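Local coordinates for protein 336aa long hypothetical dTDP-glucose 4,6-dehydratase (Pyrococcus horikoshii, PDB 2HUN) that binds NAD in a Rossmann fold and probably acts as a dTDP-glucose 4,6-dehydratase, removing water from a nucleotide-linked sugar, at residues Asp36-Gly41 with Tyr56-Gly61. Numbering follows the deposited sequence.
Sequences DKLGYG and YTFVKG. With NAD (nicotinamide-adenine-dinucleotide), chain C.
The Phe58 ring meets Asp36 and Leu38 through its CE1 and CZ corner: CE1 comes within 3.9 Å of Asp36 CB, while CZ touches Leu38 CD2 obliquely. One face of this ring carries the backbone N of Lys60, offset toward the rim. The second flat group is the adenine of NAD, with one face covered by the Lys37 chain, extended beyond CG; Lys37 CD sits 3.1 Å from C5A of NAD. Lys37 CG sits between the backbone N and the carbonyl carbon (chi1 74°), which starts the chain over the base, and NZ continues to a salt bridge with Glu85. Leu38 and Lys60 cross at about a right angle, and the 3.4 Å between Leu38 CD1 and Lys60 CD is tight for two carbons.

The backbones join in parallel. Asp36 N donates to Val59 O at 3.1 Å, and Gly61 N reaches Asp36 O from above the carbonyl plane, a bond supplemented by a CA-H...O contact from Lys60. The Asp36 carboxylate, meanwhile, turns to the adenosine ribose: OD1 accepts from O2B of NAD at 2.6 Å, OD2 from O3B of NAD. OD1 also takes Leu38 N at 2.8 Å on its anti lone pair, an Asx turn that steadies the acid, and Gly39 N donates to O2B. An alanine at Asp36 would probably leave both ribose hydroxyls without their carboxylate acceptor and set the turn at Leu38 free to shift.

An acid at the end of the second strand, gripping the ribose diol, is the classic mark of an NAD-binding Rossmann fold. Here strand 31-36 lies between strands 5-9 and 56-60, parallel to both, in the parallel part of the mixed central sheet, with Met12, from the turn before helix 14-26, against Leu38 and Phe58 and its N bonded to Asp36 OD2.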
loop_
_atom_site.group_PDB
_atom_site.type_symbol
_atom_site.label_atom_id
_atom_site.label_comp_id
_atom_site.label_asym_id
_atom_site.label_seq_id
_atom_site.Cartn_x
_atom_site.Cartn_y
_atom_site.Cartn_z
ATOM N N ASP A 36 16.665 16.959 -3.065
ATOM C CA ASP A 36 17.232 15.829 -2.364
ATOM C C ASP A 36 17.584 16.338 -0.994
ATOM O O ASP A 36 18.076 17.442 -0.814
ATOM C CB ASP A 36 18.485 15.321 -3.079
ATOM C CG ASP A 36 18.844 13.890 -2.696
ATOM O OD1 ASP A 36 19.225 13.648 -1.537
ATOM O OD2 ASP A 36 18.742 13.002 -3.571
ATOM N N LYS A 37 17.328 15.483 -0.033
ATOM C CA LYS A 37 17.528 15.767 1.352
ATOM C C LYS A 37 18.986 15.533 1.803
ATOM O O LYS A 37 19.399 15.944 2.893
ATOM C CB LYS A 37 16.517 14.886 2.076
ATOM C CG LYS A 37 16.828 13.384 2.148
ATOM C CD LYS A 37 15.854 12.648 3.112
ATOM C CE LYS A 37 16.405 11.285 3.555
ATOM N NZ LYS A 37 15.478 10.508 4.435
ATOM N N LEU A 38 19.751 14.888 0.925
ATOM C CA LEU A 38 21.154 14.553 1.164
ATOM C C LEU A 38 21.307 13.612 2.349
ATOM O O LEU A 38 22.085 13.867 3.269
ATOM C CB LEU A 38 21.995 15.816 1.383
ATOM C CG LEU A 38 22.082 16.802 0.208
ATOM C CD1 LEU A 38 23.132 17.870 0.516
ATOM C CD2 LEU A 38 22.448 16.056 -1.083
ATOM N N GLY A 39 20.547 12.523 2.322
ATOM C CA GLY A 39 20.625 11.544 3.387
ATOM C C GLY A 39 21.286 10.270 2.886
ATOM O O GLY A 39 22.114 10.307 1.980
ATOM N N TYR A 40 20.915 9.142 3.477
ATOM C CA TYR A 40 21.471 7.850 3.089
ATOM C C TYR A 40 21.434 7.632 1.572
ATOM O O TYR A 40 20.377 7.743 0.940
ATOM C CB TYR A 40 20.697 6.720 3.782
ATOM C CG TYR A 40 21.140 5.341 3.348
ATOM C CD1 TYR A 40 22.307 4.771 3.850
ATOM C CD2 TYR A 40 20.425 4.634 2.380
ATOM C CE1 TYR A 40 22.755 3.532 3.395
ATOM C CE2 TYR A 40 20.861 3.400 1.919
ATOM C CZ TYR A 40 22.024 2.853 2.427
ATOM O OH TYR A 40 22.453 1.630 1.964
ATOM N N GLY A 41 22.593 7.322 0.997
ATOM C CA GLY A 41 22.675 7.067 -0.430
ATOM C C GLY A 41 23.024 8.258 -1.303
ATOM O O GLY A 41 23.463 8.081 -2.437
ATOM N N TYR A 56 20.120 23.315 -14.766
ATOM C CA TYR A 56 20.031 22.520 -13.544
ATOM C C TYR A 56 19.961 23.379 -12.277
ATOM O O TYR A 56 20.654 24.380 -12.156
ATOM C CB TYR A 56 21.237 21.570 -13.462
ATOM C CG TYR A 56 21.320 20.767 -12.180
ATOM C CD1 TYR A 56 20.649 19.553 -12.042
ATOM C CD2 TYR A 56 22.062 21.234 -11.096
ATOM C CE1 TYR A 56 20.719 18.823 -10.853
ATOM C CE2 TYR A 56 22.135 20.518 -9.907
ATOM C CZ TYR A 56 21.463 19.315 -9.791
ATOM O OH TYR A 56 21.547 18.611 -8.612
ATOM N N THR A 57 19.108 22.982 -11.341
ATOM C CA THR A 57 18.959 23.699 -10.077
ATOM C C THR A 57 18.812 22.667 -8.972
ATOM O O THR A 57 17.986 21.758 -9.081
ATOM C CB THR A 57 17.690 24.573 -10.046
ATOM O OG1 THR A 57 17.625 25.375 -11.227
ATOM C CG2 THR A 57 17.708 25.485 -8.831
ATOM N N PHE A 58 19.609 22.798 -7.918
ATOM C CA PHE A 58 19.525 21.871 -6.799
ATOM C C PHE A 58 18.836 22.504 -5.604
ATOM O O PHE A 58 19.166 23.620 -5.190
ATOM C CB PHE A 58 20.908 21.385 -6.366
ATOM C CG PHE A 58 20.896 20.641 -5.058
ATOM C CD1 PHE A 58 20.067 19.538 -4.876
ATOM C CD2 PHE A 58 21.692 21.059 -3.998
ATOM C CE1 PHE A 58 20.027 18.866 -3.658
ATOM C CE2 PHE A 58 21.662 20.392 -2.772
ATOM C CZ PHE A 58 20.827 19.295 -2.602
ATOM N N VAL A 59 17.871 21.778 -5.054
ATOM C CA VAL A 59 17.136 22.239 -3.892
ATOM C C VAL A 59 17.246 21.203 -2.786
ATOM O O VAL A 59 16.740 20.082 -2.909
ATOM C CB VAL A 59 15.638 22.472 -4.211
ATOM C CG1 VAL A 59 14.898 22.884 -2.941
ATOM C CG2 VAL A 59 15.492 23.552 -5.281
ATOM N N LYS A 60 17.922 21.585 -1.707
ATOM C CA LYS A 60 18.091 20.705 -0.566
ATOM C C LYS A 60 16.824 20.754 0.273
ATOM O O LYS A 60 16.416 21.822 0.738
ATOM C CB LYS A 60 19.292 21.151 0.265
ATOM C CG LYS A 60 19.463 20.412 1.578
ATOM C CD LYS A 60 20.929 20.111 1.826
ATOM C CE LYS A 60 21.181 19.673 3.253
ATOM N NZ LYS A 60 21.241 20.847 4.159
ATOM N N GLY A 61 16.200 19.593 0.456
ATOM C CA GLY A 61 14.975 19.529 1.229
ATOM C C GLY A 61 14.331 18.158 1.196
ATOM O O GLY A 61 14.727 17.287 0.416
HETATM P PA NAD C . 19.685 5.861 -3.303
HETATM O O1A NAD C . 19.631 5.392 -1.909
HETATM O O2A NAD C . 20.977 5.817 -4.044
HETATM O O5B NAD C . 19.191 7.386 -3.307
HETATM C C5B NAD C . 17.940 7.816 -2.748
HETATM C C4B NAD C . 17.986 9.345 -2.870
HETATM O O4B NAD C . 16.757 9.923 -2.390
HETATM C C3B NAD C . 19.133 9.945 -2.006
HETATM O O3B NAD C . 19.862 10.929 -2.757
HETATM C C2B NAD C . 18.390 10.482 -0.769
HETATM O O2B NAD C . 19.017 11.555 -0.067
HETATM C C1B NAD C . 17.030 10.863 -1.356
HETATM N N9A NAD C . 15.919 10.831 -0.378
HETATM C C8A NAD C . 15.543 9.822 0.428
HETATM N N7A NAD C . 14.493 10.206 1.154
HETATM C C5A NAD C . 14.186 11.456 0.822
HETATM C C6A NAD C . 13.198 12.391 1.238
HETATM N N6A NAD C . 12.288 12.125 2.165
HETATM N N1A NAD C . 13.212 13.663 0.618
HETATM C C2A NAD C . 14.171 13.969 -0.360
HETATM N N3A NAD C . 15.102 13.088 -0.748
HETATM C C4A NAD C . 15.101 11.861 -0.166
HETATM O O3 NAD C . 18.738 4.848 -4.080
HETATM P PN NAD C . 18.301 4.608 -5.583
HETATM O O1N NAD C . 18.750 3.205 -5.814
HETATM O O2N NAD C . 18.887 5.607 -6.501
HETATM O O5D NAD C . 16.686 4.558 -5.540
HETATM C C5D NAD C . 15.836 5.405 -6.318
HETATM C C4D NAD C . 14.414 4.789 -6.356
HETATM O O4D NAD C . 14.395 3.601 -7.166
HETATM C C3D NAD C . 13.894 4.419 -4.961
HETATM O O3D NAD C . 12.507 4.837 -4.865
HETATM C C2D NAD C . 14.041 2.872 -4.919
HETATM O O2D NAD C . 13.045 2.308 -4.062
HETATM C C1D NAD C . 13.872 2.509 -6.386
HETATM N N1N NAD C . 14.543 1.260 -6.803
HETATM C C2N NAD C . 15.972 1.128 -6.835
HETATM C C3N NAD C . 16.531 -0.091 -7.258
HETATM C C7N NAD C . 18.061 -0.301 -7.329
HETATM O O7N NAD C . 18.496 -1.324 -7.872
HETATM N N7N NAD C . 18.873 0.621 -6.825
HETATM C C4N NAD C . 15.691 -1.167 -7.640
HETATM C C5N NAD C . 14.289 -1.019 -7.599
HETATM C C6N NAD C . 13.702 0.188 -7.185
#